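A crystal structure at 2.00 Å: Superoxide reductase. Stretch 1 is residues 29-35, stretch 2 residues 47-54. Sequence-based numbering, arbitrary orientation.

Stretch 1, residues 29-35: HVDIRCG
Stretch 2 47-54: YIGTIRLF

Ile32 and Ile51 form the centre of an apolar contact between two extended strands, their CG2 methyls 3.8 Å apart and both side chains m,t (chi1 -58° and -67°). The strands run at 144° between their N-to-C directions, roughly antiparallel, and their axes come no closer than 9.3 Å. No hydrogen bond crosses this gap; every contact between the two stretches is between side chains. Nearest CA pairs set the register: Ile32 CA to Ile51 CA 8.3 Å, Val30 CA to Leu53 CA 9.1 Å, Cys34 CA to Ile48 CA 8.3 Å. With beta phi/psi values (Ile32 -125/138, Ile51 -128/114), alternate residues Val30, Ile32 and Cys34 point toward stretch 2; Ile51, Leu53 and, three before Ile51, Ile48 point toward stretch 1. That spacing of three spans Gly49, whose phi/psi of -87/-34 departs from the extended form.

At one end, Val30 (t) sets CG2 4.1 Å from CD2 of Leu53 (t,p), whose CD1 lies 4.4 Å from Ile32 CD1. At the other, compact Cys34 (chi1 -42°) brings CB to 3.6 Å from Ile48 CD1 (m,t) and SG to 3.9 Å from Ile51 CD1. All six are buried, suiting their branched or small apolar side chains.

Arg33 and Arg52 point away. Arg33 (p,t,m) NE donates a hydrogen bond to Gly35 O at 2.7 Å, beyond a cis Cys34–Gly35 peptide; His29 NE2 donates a weak one to Asp31 OD1 at 3.2 Å.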

# COMPACT_ATOMS: atom_id res chain seq x y z
N HIS A 29 3.16 -16.95 -12.95
CA HIS A 29 4.02 -15.82 -12.66
C HIS A 29 3.85 -14.70 -13.67
O HIS A 29 3.87 -14.95 -14.88
CB HIS A 29 5.48 -16.26 -12.65
CG HIS A 29 6.40 -15.20 -12.16
ND1 HIS A 29 6.68 -15.03 -10.82
CD2 HIS A 29 7.06 -14.22 -12.82
CE1 HIS A 29 7.50 -14.01 -10.68
NE2 HIS A 29 7.75 -13.50 -11.88
N VAL A 30 3.73 -13.47 -13.19
CA VAL A 30 3.49 -12.33 -14.05
C VAL A 30 4.55 -11.26 -13.82
O VAL A 30 4.67 -10.75 -12.72
CB VAL A 30 2.10 -11.71 -13.80
CG1 VAL A 30 1.89 -10.51 -14.71
CG2 VAL A 30 1.00 -12.74 -14.00
N ASP A 31 5.35 -10.95 -14.84
CA ASP A 31 6.34 -9.87 -14.75
C ASP A 31 5.83 -8.63 -15.45
O ASP A 31 5.38 -8.72 -16.58
CB ASP A 31 7.69 -10.28 -15.36
CG ASP A 31 8.41 -11.33 -14.54
OD1 ASP A 31 8.89 -10.99 -13.43
OD2 ASP A 31 8.49 -12.48 -15.00
N ILE A 32 5.94 -7.48 -14.79
CA ILE A 32 5.42 -6.24 -15.34
C ILE A 32 6.48 -5.14 -15.41
O ILE A 32 7.28 -4.98 -14.48
CB ILE A 32 4.24 -5.71 -14.49
CG1 ILE A 32 3.12 -6.74 -14.43
CG2 ILE A 32 3.78 -4.36 -15.03
CD1 ILE A 32 1.97 -6.34 -13.56
N ARG A 33 6.49 -4.39 -16.51
CA ARG A 33 7.27 -3.16 -16.61
C ARG A 33 6.53 -2.11 -17.43
O ARG A 33 5.81 -2.45 -18.38
CB ARG A 33 8.65 -3.42 -17.23
CG ARG A 33 8.61 -4.16 -18.54
CD ARG A 33 9.98 -4.12 -19.21
NE ARG A 33 10.26 -2.82 -19.82
CZ ARG A 33 11.47 -2.26 -19.87
NH1 ARG A 33 12.51 -2.87 -19.32
NH2 ARG A 33 11.63 -1.08 -20.45
N CYS A 34 6.69 -0.85 -17.05
CA CYS A 34 6.09 0.28 -17.76
C CYS A 34 7.16 1.19 -18.37
O CYS A 34 7.91 1.84 -17.64
CB CYS A 34 5.22 1.10 -16.81
SG CYS A 34 4.20 0.13 -15.69
N GLY A 35 7.26 1.23 -19.70
CA GLY A 35 6.46 0.40 -20.57
C GLY A 35 7.34 -0.69 -21.14
O GLY A 35 8.42 -0.96 -20.60
N TYR A 47 6.36 10.16 -11.64
CA TYR A 47 6.54 8.78 -11.24
C TYR A 47 5.30 7.93 -11.52
O TYR A 47 4.18 8.44 -11.55
CB TYR A 47 6.89 8.70 -9.76
CG TYR A 47 5.89 9.41 -8.84
CD1 TYR A 47 4.80 8.73 -8.31
CD2 TYR A 47 6.05 10.75 -8.48
CE1 TYR A 47 3.90 9.35 -7.47
CE2 TYR A 47 5.13 11.39 -7.62
CZ TYR A 47 4.06 10.67 -7.12
OH TYR A 47 3.13 11.24 -6.27
N ILE A 48 5.52 6.64 -11.76
CA ILE A 48 4.43 5.69 -11.64
C ILE A 48 4.51 5.16 -10.22
O ILE A 48 5.51 4.54 -9.82
CB ILE A 48 4.51 4.57 -12.69
CG1 ILE A 48 4.02 5.10 -14.03
CG2 ILE A 48 3.65 3.37 -12.26
CD1 ILE A 48 4.33 4.18 -15.20
N GLY A 49 3.47 5.46 -9.46
CA GLY A 49 3.47 5.21 -8.03
C GLY A 49 2.99 3.82 -7.70
O GLY A 49 3.46 3.22 -6.72
N THR A 50 2.06 3.29 -8.48
CA THR A 50 1.56 1.95 -8.22
C THR A 50 1.39 1.15 -9.49
O THR A 50 1.09 1.70 -10.54
CB THR A 50 0.18 1.93 -7.47
OG1 THR A 50 -0.81 2.61 -8.27
CG2 THR A 50 0.28 2.57 -6.08
N ILE A 51 1.57 -0.15 -9.36
CA ILE A 51 1.25 -1.09 -10.42
C ILE A 51 0.36 -2.11 -9.75
O ILE A 51 0.80 -2.81 -8.83
CB ILE A 51 2.51 -1.74 -11.01
CG1 ILE A 51 3.37 -0.70 -11.75
CG2 ILE A 51 2.13 -2.87 -11.94
CD1 ILE A 51 4.75 -1.23 -12.11
N ARG A 52 -0.90 -2.16 -10.16
CA ARG A 52 -1.83 -3.13 -9.60
C ARG A 52 -2.14 -4.20 -10.60
O ARG A 52 -2.21 -3.91 -11.80
CB ARG A 52 -3.13 -2.44 -9.16
CG ARG A 52 -2.95 -1.51 -8.00
CD ARG A 52 -3.93 -0.37 -8.05
NE ARG A 52 -5.16 -0.68 -7.34
CZ ARG A 52 -6.31 -0.05 -7.57
NH1 ARG A 52 -6.36 0.89 -8.51
NH2 ARG A 52 -7.42 -0.36 -6.90
N LEU A 53 -2.35 -5.42 -10.11
CA LEU A 53 -2.76 -6.54 -10.95
C LEU A 53 -4.12 -7.05 -10.49
O LEU A 53 -4.33 -7.34 -9.31
CB LEU A 53 -1.73 -7.68 -10.91
CG LEU A 53 -2.02 -8.83 -11.88
CD1 LEU A 53 -2.00 -8.33 -13.32
CD2 LEU A 53 -1.05 -10.01 -11.71
N PHE A 54 -5.05 -7.13 -11.44
CA PHE A 54 -6.39 -7.65 -11.19
C PHE A 54 -6.60 -8.96 -11.94
O PHE A 54 -6.14 -9.11 -13.07
CB PHE A 54 -7.47 -6.65 -11.63
CG PHE A 54 -7.43 -5.34 -10.90
CD1 PHE A 54 -6.62 -4.31 -11.35
CD2 PHE A 54 -8.23 -5.13 -9.80
CE1 PHE A 54 -6.59 -3.10 -10.69
CE2 PHE A 54 -8.20 -3.92 -9.13
CZ PHE A 54 -7.38 -2.91 -9.57